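Local structure of UPF0255 protein frsA (4I4C) at residues C131-G136 with Q206-R211; A200-L205 with A321-K326; V227-V232 with F271-N276; K237-L240 with S245-H248. The protein is of unsettled function but may hydrolyse carboxylic esters to an alcohol and a carboxylate, belonging to the FrsA family of the alpha/beta-hydrolase clan. One frame throughout, in Å; residues are numbered along the deposited sequence.

Contact 1: C131-G136 with Q206-R211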
loop_
_atom_site.group_PDB
_atom_site.type_symbol
_atom_site.label_atom_id
_atom_site.label_comp_id
_atom_site.label_asym_id
_atom_site.label_seq_id
_atom_site.Cartn_x
_atom_site.Cartn_y
_atom_site.Cartn_z
ATOM N N CYS A 131 -1.145 -8.689 -10.594
ATOM C CA CYS A 131 -2.300 -9.585 -10.520
ATOM C C CYS A 131 -2.191 -10.514 -9.321
ATOM O O CYS A 131 -3.176 -10.747 -8.635
ATOM C CB CYS A 131 -2.482 -10.382 -11.806
ATOM S SG CYS A 131 -2.948 -9.346 -13.183
ATOM N N TYR A 132 -0.987 -11.030 -9.080
ATOM C CA TYR A 132 -0.720 -11.880 -7.932
ATOM C C TYR A 132 -0.903 -11.149 -6.594
ATOM O O TYR A 132 -1.388 -11.736 -5.625
ATOM C CB TYR A 132 0.711 -12.435 -7.997
ATOM C CG TYR A 132 0.961 -13.407 -9.116
ATOM C CD1 TYR A 132 -0.003 -14.352 -9.476
ATOM C CD2 TYR A 132 2.148 -13.377 -9.830
ATOM C CE1 TYR A 132 0.215 -15.238 -10.505
ATOM C CE2 TYR A 132 2.375 -14.267 -10.875
ATOM C CZ TYR A 132 1.403 -15.197 -11.201
ATOM O OH TYR A 132 1.611 -16.096 -12.229
ATOM N N SER A 133 -0.466 -9.891 -6.537
ATOM C CA SER A 133 -0.658 -9.046 -5.356
ATOM C C SER A 133 -2.144 -8.849 -5.061
ATOM O O SER A 133 -2.602 -9.036 -3.930
ATOM C CB SER A 133 0.043 -7.691 -5.527
ATOM O OG SER A 133 -0.248 -6.832 -4.432
ATOM N N ILE A 134 -2.900 -8.474 -6.081
ATOM C CA ILE A 134 -4.356 -8.374 -5.947
ATOM C C ILE A 134 -5.004 -9.707 -5.525
ATOM O O ILE A 134 -5.927 -9.733 -4.701
ATOM C CB ILE A 134 -4.981 -7.873 -7.261
ATOM C CG1 ILE A 134 -4.529 -6.428 -7.519
ATOM C CG2 ILE A 134 -6.491 -7.996 -7.214
ATOM C CD1 ILE A 134 -4.683 -5.959 -8.949
ATOM N N ALA A 135 -4.519 -10.815 -6.089
ATOM C CA ALA A 135 -4.971 -12.149 -5.670
ATOM C C ALA A 135 -4.871 -12.338 -4.151
ATOM O O ALA A 135 -5.733 -12.959 -3.530
ATOM C CB ALA A 135 -4.182 -13.246 -6.401
ATOM N N GLY A 136 -3.812 -11.795 -3.552
ATOM C CA GLY A 136 -3.609 -11.958 -2.125
ATOM C C GLY A 136 -4.279 -10.873 -1.287
ATOM O O GLY A 136 -4.471 -11.023 -0.074
ATOM N N GLN A 206 4.927 -3.559 -1.319
ATOM C CA GLN A 206 5.861 -2.561 -1.840
ATOM C C GLN A 206 6.096 -2.690 -3.346
ATOM O O GLN A 206 6.576 -1.759 -4.011
ATOM C CB GLN A 206 7.182 -2.627 -1.076
ATOM C CG GLN A 206 7.950 -3.923 -1.227
ATOM C CD GLN A 206 9.327 -3.796 -0.621
ATOM O OE1 GLN A 206 10.228 -3.263 -1.248
ATOM N NE2 GLN A 206 9.488 -4.255 0.615
ATOM N N THR A 207 5.733 -3.855 -3.877
ATOM C CA THR A 207 5.905 -4.152 -5.288
ATOM C C THR A 207 4.695 -3.675 -6.124
ATOM O O THR A 207 4.609 -3.966 -7.309
ATOM C CB THR A 207 6.192 -5.680 -5.503
ATOM O OG1 THR A 207 5.296 -6.452 -4.710
ATOM C CG2 THR A 207 7.620 -6.039 -5.078
ATOM N N ASP A 208 3.775 -2.928 -5.512
ATOM C CA ASP A 208 2.557 -2.497 -6.208
ATOM C C ASP A 208 2.684 -1.110 -6.841
ATOM O O ASP A 208 1.682 -0.535 -7.246
ATOM C CB ASP A 208 1.333 -2.485 -5.263
ATOM C CG ASP A 208 0.970 -3.865 -4.730
ATOM O OD1 ASP A 208 1.554 -4.859 -5.203
ATOM O OD2 ASP A 208 0.097 -3.949 -3.832
ATOM N N MET A 209 3.903 -0.584 -6.953
ATOM C CA MET A 209 4.082 0.813 -7.378
ATOM C C MET A 209 5.068 1.002 -8.524
ATOM O O MET A 209 5.641 2.087 -8.681
ATOM C CB MET A 209 4.520 1.666 -6.179
ATOM C CG MET A 209 3.460 1.743 -5.090
ATOM S SD MET A 209 4.065 2.402 -3.524
ATOM C CE MET A 209 5.242 1.134 -3.022
ATOM N N TRP A 210 5.273 -0.060 -9.304
ATOM C CA TRP A 210 6.140 -0.025 -10.471
ATOM C C TRP A 210 5.856 1.143 -11.421
ATOM O O TRP A 210 6.781 1.761 -11.926
ATOM C CB TRP A 210 6.080 -1.351 -11.246
ATOM C CG TRP A 210 6.712 -1.220 -12.585
ATOM C CD1 TRP A 210 6.083 -1.215 -13.793
ATOM C CD2 TRP A 210 8.105 -1.032 -12.854
ATOM N NE1 TRP A 210 7.003 -1.051 -14.804
ATOM C CE2 TRP A 210 8.251 -0.933 -14.253
ATOM C CE3 TRP A 210 9.243 -0.948 -12.046
ATOM C CZ2 TRP A 210 9.488 -0.747 -14.862
ATOM C CZ3 TRP A 210 10.477 -0.761 -12.658
ATOM C CH2 TRP A 210 10.587 -0.662 -14.049
ATOM N N ARG A 211 4.585 1.463 -11.647
ATOM C CA ARG A 211 4.245 2.555 -12.565
ATOM C C ARG A 211 4.553 3.940 -11.987
ATOM O O ARG A 211 4.667 4.923 -12.726
ATOM C CB ARG A 211 2.782 2.456 -13.013
ATOM C CG ARG A 211 2.469 1.142 -13.728
ATOM C CD ARG A 211 1.590 1.325 -14.968
ATOM N NE ARG A 211 1.579 0.105 -15.786
ATOM C CZ ARG A 211 0.852 -0.072 -16.889
ATOM N NH1 ARG A 211 0.054 0.896 -17.329
ATOM N NH2 ARG A 211 0.921 -1.225 -17.552
#
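A single buried hydrogen bond joins helix 121-136 to the loop that leads into helix 210-217, with Ser133 as donor and Asp208 as acceptor. Ser133 OG gives its proton to Asp208 OD1 over 2.8 Å, arriving on the syn side of that oxygen and 19° out of the carboxylate plane. Syn approach brings the hydroxyl between the two oxygens, and Asp208 OD2 lies 3.0 Å from the same Ser133 OG. The serine reaches the loop because OG stands anti to the backbone N (chi1 175°), beyond a CB that already points toward the partner; Ser133 CB comes within 3.2 Å of Asp208 OD1. The interface is small, 76 Å² summed over both sides, and consists of this one polar contact, with the CA atoms of Ser133 and Asp208 7.3 Å apart. Strand 193-199 precedes this loop, so the hydrogen bond ties a strand-to-helix connection of the alpha/beta-hydrolase sheet to a helix from earlier in the chain. The carboxylate is also held from within its own loop: Asp208 OD2 accepts a bond from the backbone N of Leu205, and the main-chain O of Asp208 takes another from Gln60 NE2. Gln60 and Met209, the N-cap residue of helix 210-217, both line the pocket of the bound polyether, a molecule that lies about 5 Å from the Asp208 side chain.

Contact 2: A200-L205 with A321-K326; sequences AGLDSL and ASRLGK. With 6NA (hexanoic acid), chain D.
Arg323 clamps the carbonyl oxygen of Leu202 side-on, and this grip is the tight half of the contact. Arg323 NE donates to Leu202 O over 2.7 Å, while Arg323 NH2 reaches the same Leu202 O at 2.6 Å. Neither bond is straight, with angles at hydrogen of 137° and 140°, as expected when two nitrogens share one acceptor. Both donors lie in the carbonyl plane, and the oxygen in turn sits at the guanidinium edge, close to its plane. Arg323 already points toward the loop at CB, and its chain is bent at chi2 (-61°). The same guanidinium also serves the connection after helix 121-136, NH2 donating to Pro138 O and NH1 to His139 O, which fixes its rotation. The gripped carbonyl belongs to a type I turn from Gly201 to Ser204, closed by Ser204 N to Gly201 O. At the start of this turn Leu202 N donates to atom O of the bound hexanoic acid over 2.9 Å, an arrangement resembling an alpha/beta-hydrolase oxyanion hole; the residue whose N-H meets the ligand thus has its carbonyl held by the arginine. Apolar packing is looser: Leu202 CD2 and Arg323 CG approach only to 4.1 Å, the two side chains sliding past each other in opposite directions. Asp203 sends its carboxylate elsewhere, to a salt bridge with Arg53. Beyond Arg323, helix 314-323 ends in a Schellman motif at the exposed Gly325, on the solvent side.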
loop_
_atom_site.group_PDB
_atom_site.type_symbol
_atom_site.label_atom_id
_atom_site.label_comp_id
_atom_site.label_asym_id
_atom_site.label_seq_id
_atom_site.Cartn_x
_atom_site.Cartn_y
_atom_site.Cartn_z
ATOM N N ALA A 200 3.386 2.413 0.607
ATOM C CA ALA A 200 1.923 2.393 0.512
ATOM C C ALA A 200 1.299 2.005 1.854
ATOM O O ALA A 200 1.990 1.981 2.872
ATOM C CB ALA A 200 1.461 1.460 -0.596
ATOM N N GLY A 201 0.004 1.697 1.857
ATOM C CA GLY A 201 -0.715 1.466 3.099
ATOM C C GLY A 201 -0.743 0.011 3.530
ATOM O O GLY A 201 -0.094 -0.828 2.910
ATOM N N LEU A 202 -1.515 -0.287 4.577
ATOM C CA LEU A 202 -1.496 -1.605 5.226
ATOM C C LEU A 202 -2.000 -2.795 4.387
ATOM O O LEU A 202 -1.761 -3.941 4.755
ATOM C CB LEU A 202 -2.251 -1.558 6.563
ATOM C CG LEU A 202 -1.622 -0.664 7.640
ATOM C CD1 LEU A 202 -2.555 -0.529 8.838
ATOM C CD2 LEU A 202 -0.266 -1.216 8.084
ATOM N N ASP A 203 -2.683 -2.535 3.275
ATOM C CA ASP A 203 -3.149 -3.626 2.410
ATOM C C ASP A 203 -2.502 -3.628 1.023
ATOM O O ASP A 203 -3.008 -4.258 0.085
ATOM C CB ASP A 203 -4.685 -3.684 2.323
ATOM C CG ASP A 203 -5.302 -2.389 1.827
ATOM O OD1 ASP A 203 -4.657 -1.653 1.062
ATOM O OD2 ASP A 203 -6.458 -2.110 2.202
ATOM N N SER A 204 -1.382 -2.919 0.898
ATOM C CA SER A 204 -0.613 -2.958 -0.343
ATOM C C SER A 204 0.698 -3.687 -0.080
ATOM O O SER A 204 1.087 -3.880 1.071
ATOM C CB SER A 204 -0.311 -1.529 -0.830
ATOM O OG SER A 204 -1.455 -0.903 -1.405
ATOM N N LEU A 205 1.383 -4.078 -1.144
ATOM C CA LEU A 205 2.739 -4.594 -1.033
ATOM C C LEU A 205 3.653 -3.572 -1.702
ATOM O O LEU A 205 3.212 -2.816 -2.575
ATOM C CB LEU A 205 2.869 -5.958 -1.739
ATOM C CG LEU A 205 1.919 -7.120 -1.425
ATOM C CD1 LEU A 205 2.224 -8.280 -2.367
ATOM C CD2 LEU A 205 1.993 -7.590 0.026
ATOM N N ALA A 321 -6.592 -6.286 12.602
ATOM C CA ALA A 321 -6.330 -7.420 13.469
ATOM C C ALA A 321 -5.091 -8.189 13.034
ATOM O O ALA A 321 -4.303 -8.629 13.866
ATOM C CB ALA A 321 -7.539 -8.351 13.499
ATOM N N SER A 322 -4.927 -8.367 11.727
ATOM C CA SER A 322 -3.768 -9.076 11.207
ATOM C C SER A 322 -2.463 -8.318 11.480
ATOM O O SER A 322 -1.508 -8.871 12.046
ATOM C CB SER A 322 -3.948 -9.342 9.711
ATOM O OG SER A 322 -3.135 -10.406 9.265
ATOM N N ARG A 323 -2.416 -7.052 11.078
ATOM C CA ARG A 323 -1.198 -6.264 11.207
ATOM C C ARG A 323 -0.810 -6.137 12.674
ATOM O O ARG A 323 0.372 -6.089 13.005
ATOM C CB ARG A 323 -1.368 -4.867 10.596
ATOM C CG ARG A 323 -1.731 -4.857 9.118
ATOM C CD ARG A 323 -0.678 -5.523 8.238
ATOM N NE ARG A 323 -1.167 -5.550 6.861
ATOM C CZ ARG A 323 -1.832 -6.578 6.332
ATOM N NH1 ARG A 323 -2.040 -7.675 7.049
ATOM N NH2 ARG A 323 -2.281 -6.514 5.084
ATOM N N LEU A 324 -1.811 -6.094 13.551
ATOM C CA LEU A 324 -1.550 -5.974 14.984
ATOM C C LEU A 324 -1.272 -7.315 15.654
ATOM O O LEU A 324 -1.048 -7.380 16.863
ATOM C CB LEU A 324 -2.697 -5.242 15.677
ATOM C CG LEU A 324 -2.800 -3.787 15.244
ATOM C CD1 LEU A 324 -4.014 -3.115 15.855
ATOM C CD2 LEU A 324 -1.527 -3.049 15.621
ATOM N N GLY A 325 -1.289 -8.378 14.856
ATOM C CA GLY A 325 -1.044 -9.725 15.339
ATOM C C GLY A 325 -2.039 -10.223 16.365
ATOM O O GLY A 325 -1.697 -11.019 17.244
ATOM N N LYS A 326 -3.281 -9.766 16.257
ATOM C CA LYS A 326 -4.307 -10.204 17.194
ATOM C C LYS A 326 -4.777 -11.621 16.860
ATOM O O LYS A 326 -4.958 -11.976 15.695
ATOM C CB LYS A 326 -5.471 -9.209 17.241
ATOM C CG LYS A 326 -5.032 -7.798 17.592
ATOM C CD LYS A 326 -6.106 -7.020 18.301
ATOM C CE LYS A 326 -5.488 -5.932 19.179
ATOM N NZ LYS A 326 -6.519 -5.183 19.965
HETATM C CA 6NA D . -5.045 2.766 6.167
HETATM C C 6NA D . -4.200 2.084 5.151
HETATM O O 6NA D . -3.006 2.196 5.128
HETATM C CB 6NA D . -5.715 1.864 7.112
HETATM C CG 6NA D . -6.454 2.442 8.210
HETATM C CD 6NA D . -7.650 3.213 7.913
HETATM C C6 6NA D . -8.864 2.443 7.777
HETATM O OXT 6NA D . -4.705 1.405 4.309
#

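Contact 3: V227-V232 with F271-N276. With 6NA (hexanoic acid), chain D.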
loop_
_atom_site.group_PDB
_atom_site.type_symbol
_atom_site.label_atom_id
_atom_site.label_comp_id
_atom_site.label_asym_id
_atom_site.label_seq_id
_atom_site.Cartn_x
_atom_site.Cartn_y
_atom_site.Cartn_z
ATOM N N VAL A 227 9.546 0.508 0.355
ATOM C CA VAL A 227 9.663 -0.089 1.671
ATOM C C VAL A 227 8.265 -0.464 2.156
ATOM O O VAL A 227 7.305 0.278 1.917
ATOM C CB VAL A 227 10.284 0.904 2.695
ATOM C CG1 VAL A 227 10.510 0.211 4.027
ATOM C CG2 VAL A 227 11.598 1.494 2.183
ATOM N N ASP A 228 8.157 -1.620 2.814
ATOM C CA ASP A 228 6.944 -2.030 3.518
ATOM C C ASP A 228 6.915 -1.515 4.968
ATOM O O ASP A 228 7.875 -1.701 5.724
ATOM C CB ASP A 228 6.848 -3.560 3.541
ATOM C CG ASP A 228 6.465 -4.158 2.186
ATOM O OD1 ASP A 228 5.449 -3.721 1.604
ATOM O OD2 ASP A 228 7.184 -5.070 1.711
ATOM N N MET A 229 5.806 -0.887 5.350
ATOM C CA MET A 229 5.549 -0.492 6.740
ATOM C C MET A 229 5.694 -1.705 7.657
ATOM O O MET A 229 5.499 -2.837 7.210
ATOM C CB MET A 229 4.115 0.037 6.879
ATOM C CG MET A 229 3.841 1.347 6.183
ATOM S SD MET A 229 4.525 2.697 7.157
ATOM C CE MET A 229 3.310 2.789 8.474
ATOM N N PRO A 230 6.026 -1.483 8.939
ATOM C CA PRO A 230 6.083 -2.613 9.884
ATOM C C PRO A 230 4.777 -3.422 9.899
ATOM O O PRO A 230 3.716 -2.798 9.913
ATOM C CB PRO A 230 6.306 -1.927 11.236
ATOM C CG PRO A 230 6.989 -0.646 10.896
ATOM C CD PRO A 230 6.462 -0.218 9.554
ATOM N N SER A 231 4.886 -4.757 9.870
ATOM C CA SER A 231 3.771 -5.742 9.884
ATOM C C SER A 231 3.277 -6.091 8.485
ATOM O O SER A 231 2.488 -7.029 8.304
ATOM C CB SER A 231 2.588 -5.295 10.749
ATOM O OG SER A 231 1.861 -4.260 10.106
ATOM N N VAL A 232 3.751 -5.327 7.501
ATOM C CA VAL A 232 3.339 -5.482 6.107
ATOM C C VAL A 232 4.434 -6.126 5.261
ATOM O O VAL A 232 5.599 -5.721 5.337
ATOM C CB VAL A 232 3.013 -4.102 5.479
ATOM C CG1 VAL A 232 2.738 -4.235 3.982
ATOM C CG2 VAL A 232 1.842 -3.444 6.186
ATOM N N PHE A 271 1.528 6.861 0.655
ATOM C CA PHE A 271 0.106 6.678 0.372
ATOM C C PHE A 271 -0.568 6.034 1.573
ATOM O O PHE A 271 0.018 5.162 2.216
ATOM C CB PHE A 271 -0.075 5.743 -0.825
ATOM C CG PHE A 271 0.629 6.200 -2.074
ATOM C CD1 PHE A 271 -0.001 7.052 -2.969
ATOM C CD2 PHE A 271 1.908 5.746 -2.369
ATOM C CE1 PHE A 271 0.646 7.459 -4.141
ATOM C CE2 PHE A 271 2.559 6.145 -3.535
ATOM C CZ PHE A 271 1.919 7.002 -4.418
ATOM N N ARG A 272 -1.807 6.424 1.851
ATOM C CA ARG A 272 -2.533 5.879 2.998
ATOM C C ARG A 272 -1.667 5.933 4.251
ATOM O O ARG A 272 -0.968 6.914 4.478
ATOM C CB ARG A 272 -2.991 4.428 2.738
ATOM C CG ARG A 272 -3.759 4.214 1.465
ATOM C CD ARG A 272 -4.838 5.233 1.335
ATOM N NE ARG A 272 -6.161 4.673 1.563
ATOM C CZ ARG A 272 -7.249 5.407 1.775
ATOM N NH1 ARG A 272 -7.175 6.747 1.804
ATOM N NH2 ARG A 272 -8.411 4.796 1.970
ATOM N N PHE A 273 -1.686 4.865 5.044
ATOM C CA PHE A 273 -0.948 4.833 6.306
ATOM C C PHE A 273 0.541 5.028 6.062
ATOM O O PHE A 273 1.253 5.531 6.933
ATOM C CB PHE A 273 -1.197 3.523 7.057
ATOM C CG PHE A 273 -0.802 3.564 8.514
ATOM C CD1 PHE A 273 -0.827 4.748 9.221
ATOM C CD2 PHE A 273 -0.398 2.416 9.168
ATOM C CE1 PHE A 273 -0.465 4.782 10.556
ATOM C CE2 PHE A 273 -0.024 2.449 10.497
ATOM C CZ PHE A 273 -0.061 3.633 11.189
ATOM N N GLY A 274 1.011 4.636 4.879
ATOM C CA GLY A 274 2.365 4.978 4.464
ATOM C C GLY A 274 2.643 6.473 4.641
ATOM O O GLY A 274 3.750 6.879 5.005
ATOM N N GLY A 275 1.627 7.296 4.394
ATOM C CA GLY A 275 1.752 8.737 4.563
ATOM C C GLY A 275 2.026 9.224 5.982
ATOM O O GLY A 275 2.768 10.185 6.172
ATOM N N ASN A 276 1.428 8.584 6.978
ATOM C CA ASN A 276 1.735 8.925 8.365
ATOM C C ASN A 276 3.197 8.767 8.681
ATOM O O ASN A 276 3.773 9.579 9.408
ATOM C CB ASN A 276 0.990 8.033 9.323
ATOM C CG ASN A 276 -0.463 8.312 9.336
ATOM O OD1 ASN A 276 -1.071 8.531 8.282
ATOM N ND2 ASN A 276 -1.053 8.311 10.534
HETATM C CA 6NA D . -5.045 2.766 6.167
HETATM C C 6NA D . -4.200 2.084 5.151
HETATM O O 6NA D . -3.006 2.196 5.128
HETATM C CB 6NA D . -5.715 1.864 7.112
HETATM C CG 6NA D . -6.454 2.442 8.210
HETATM C CD 6NA D . -7.650 3.213 7.913
HETATM C C6 6NA D . -8.864 2.443 7.777
HETATM O OXT 6NA D . -4.705 1.405 4.309
#
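The Phe273 ring carries the Met229 methyl over one face, while Asn276 ND2 lies in plane at its edge. Met229 CE stands 4.1 Å from the Phe273 ring centroid and 22° off the normal, a CH-pi contact displaced toward the rim, where Met229 CE is 3.8 Å from Phe273 CD2. The two side chains cross at about a right angle. Bends at chi2 (-77°) and chi3 fold the methionine back, so that Met229 SD passes 4.1 Å from Gly274 CA while its methyl reaches the ring. Tyr244, Trp341 and Phe303 also bring their rings against Phe273. Its backbone faces the ligand: Phe273 N donates to atom O of the hexanoic acid over 3.0 Å, the same oxygen that Leu202 N binds. Just before it, Arg272 adopts a positive phi (49°) at the sharp turn from strand 266-271 into helix 273-284, and its NH1 forms a salt bridge with Asp366. Together these features are consistent with the nucleophile elbow of the alpha/beta-hydrolase fold, with arginine where the nucleophile usually stands and two main-chain N-H groups on one oxygen, as in an oxyanion hole.

Contact 4: K237-L240 with S245-H248; sequences KYPL and SRLH
Tyr238 meets both Arg246 and Leu247, and its contacts can be followed from CB outward. Tyr238 CB lies 3.8 Å from Arg246 NH2, with Leu247 CD1 at 4.0 Å. At the root of the ring, Tyr238 CG touches Leu247 CD2 at 3.7 Å. Leu247 CD2 sits over one face, 3.8 Å from the centroid of the Tyr238 ring and 14° off its normal, a CH-pi contact. The sister methyl lies on the same side of the ring but is displaced outward past the rim, Leu247 CD1 being 3.9 Å from Tyr238 CD2. The far end of the ring leaves the segment pair altogether: Tyr238 OH is hydrogen-bonded to Phe175 O at the end of strand 167-175. With CG beside the backbone N (chi1 -73°), the tyrosine turns its ring toward the helix. The polar half of the contact runs past the ring root. Arg246 NH2 donates to Pro239 O over 3.0 Å, in the carbonyl plane and on a lone pair, and NH1 adds a weak second bond to that oxygen. The guanidinium plane stands 68° from the tyrosine ring, so the two groups do not stack. A salt bridge from NE to Glu176 and a bond from NH1 to Asp243 O also hold the guanidinium. Pro239 lies at the exposed margin, whereas Tyr238 and Leu247 are buried against Ile180. The arrangement closes the long connection from strand 223-226 to helix 246-254, the first half of a beta-alpha-beta crossover to strand 266-271 in an alpha/beta-hydrolase fold.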
loop_
_atom_site.group_PDB
_atom_site.type_symbol
_atom_site.label_atom_id
_atom_site.label_comp_id
_atom_site.label_asym_id
_atom_site.label_seq_id
_atom_site.Cartn_x
_atom_site.Cartn_y
_atom_site.Cartn_z
ATOM N N LYS A 237 7.709 -9.257 10.023
ATOM C CA LYS A 237 8.292 -9.628 11.304
ATOM C C LYS A 237 8.619 -8.422 12.190
ATOM O O LYS A 237 9.047 -8.586 13.331
ATOM C CB LYS A 237 9.512 -10.531 11.092
ATOM C CG LYS A 237 9.152 -11.845 10.403
ATOM C CD LYS A 237 10.338 -12.790 10.303
ATOM C CE LYS A 237 11.405 -12.230 9.377
ATOM N NZ LYS A 237 10.873 -11.966 8.007
ATOM N N TYR A 238 8.389 -7.213 11.676
ATOM C CA TYR A 238 8.577 -6.000 12.462
ATOM C C TYR A 238 7.253 -5.486 12.990
ATOM O O TYR A 238 6.443 -4.962 12.224
ATOM C CB TYR A 238 9.235 -4.906 11.624
ATOM C CG TYR A 238 10.698 -5.143 11.356
ATOM C CD1 TYR A 238 11.638 -4.975 12.361
ATOM C CD2 TYR A 238 11.139 -5.525 10.098
ATOM C CE1 TYR A 238 12.969 -5.186 12.121
ATOM C CE2 TYR A 238 12.472 -5.729 9.847
ATOM C CZ TYR A 238 13.381 -5.565 10.864
ATOM O OH TYR A 238 14.714 -5.774 10.625
ATOM N N PRO A 239 7.027 -5.624 14.307
ATOM C CA PRO A 239 5.749 -5.218 14.903
ATOM C C PRO A 239 5.442 -3.741 14.672
ATOM O O PRO A 239 6.329 -2.879 14.679
ATOM C CB PRO A 239 5.952 -5.494 16.393
ATOM C CG PRO A 239 7.005 -6.551 16.429
ATOM C CD PRO A 239 7.930 -6.227 15.301
ATOM N N LEU A 240 4.166 -3.475 14.444
ATOM C CA LEU A 240 3.662 -2.130 14.267
ATOM C C LEU A 240 3.542 -1.475 15.637
ATOM O O LEU A 240 2.635 -1.791 16.404
ATOM C CB LEU A 240 2.290 -2.208 13.601
ATOM C CG LEU A 240 1.683 -0.945 13.011
ATOM C CD1 LEU A 240 2.530 -0.458 11.849
ATOM C CD2 LEU A 240 0.255 -1.242 12.573
ATOM N N SER A 245 7.640 4.742 12.059
ATOM C CA SER A 245 8.495 5.299 11.012
ATOM C C SER A 245 9.884 4.669 11.119
ATOM O O SER A 245 10.761 4.905 10.285
ATOM C CB SER A 245 8.583 6.826 11.136
ATOM O OG SER A 245 8.989 7.221 12.438
ATOM N N ARG A 246 10.034 3.862 12.171
ATOM C CA ARG A 246 11.228 3.102 12.547
ATOM C C ARG A 246 12.083 2.588 11.385
ATOM O O ARG A 246 13.290 2.814 11.335
ATOM C CB ARG A 246 10.749 1.882 13.344
ATOM C CG ARG A 246 11.622 1.430 14.474
ATOM C CD ARG A 246 10.776 0.720 15.535
ATOM N NE ARG A 246 10.560 -0.710 15.288
ATOM C CZ ARG A 246 9.426 -1.245 14.842
ATOM N NH1 ARG A 246 8.383 -0.468 14.567
ATOM N NH2 ARG A 246 9.334 -2.565 14.675
ATOM N N LEU A 247 11.451 1.846 10.479
ATOM C CA LEU A 247 12.175 1.155 9.424
ATOM C C LEU A 247 12.640 2.139 8.358
ATOM O O LEU A 247 13.729 2.003 7.799
ATOM C CB LEU A 247 11.296 0.051 8.810
ATOM C CG LEU A 247 10.644 -0.982 9.737
ATOM C CD1 LEU A 247 9.883 -2.057 8.925
ATOM C CD2 LEU A 247 11.657 -1.643 10.646
ATOM N N HIS A 248 11.818 3.147 8.088
ATOM C CA HIS A 248 12.195 4.186 7.132
ATOM C C HIS A 248 13.398 5.019 7.582
ATOM O O HIS A 248 14.220 5.451 6.758
ATOM C CB HIS A 248 10.994 5.077 6.837
ATOM C CG HIS A 248 9.852 4.341 6.212
ATOM N ND1 HIS A 248 8.862 3.741 6.956
ATOM C CD2 HIS A 248 9.565 4.080 4.916
ATOM C CE1 HIS A 248 8.001 3.155 6.141
ATOM N NE2 HIS A 248 8.402 3.350 4.899
#

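Overall arrangement
From the N terminus, helix 121-136 is the first element involved; contact 1 closes a loop from it to 206-211. Contact 2 opens at 200-205, before that loop has closed, and ends at 321-326, so the two cross, with Ser133 packing on Leu205. Contact 3, 227-232 with 271-276, falls wholly within the span of contact 2, and contact 4 in turn within that of contact 3. Contacts 2 and 3 have centres about 9 Å apart and tie helices 273-284 and 314-323 to loops around the hexanoic acid; Gln206 joins contact 1 to contact 3 through Asp228. Contact 4 ties the 237-240 loop to the start of helix 246-254.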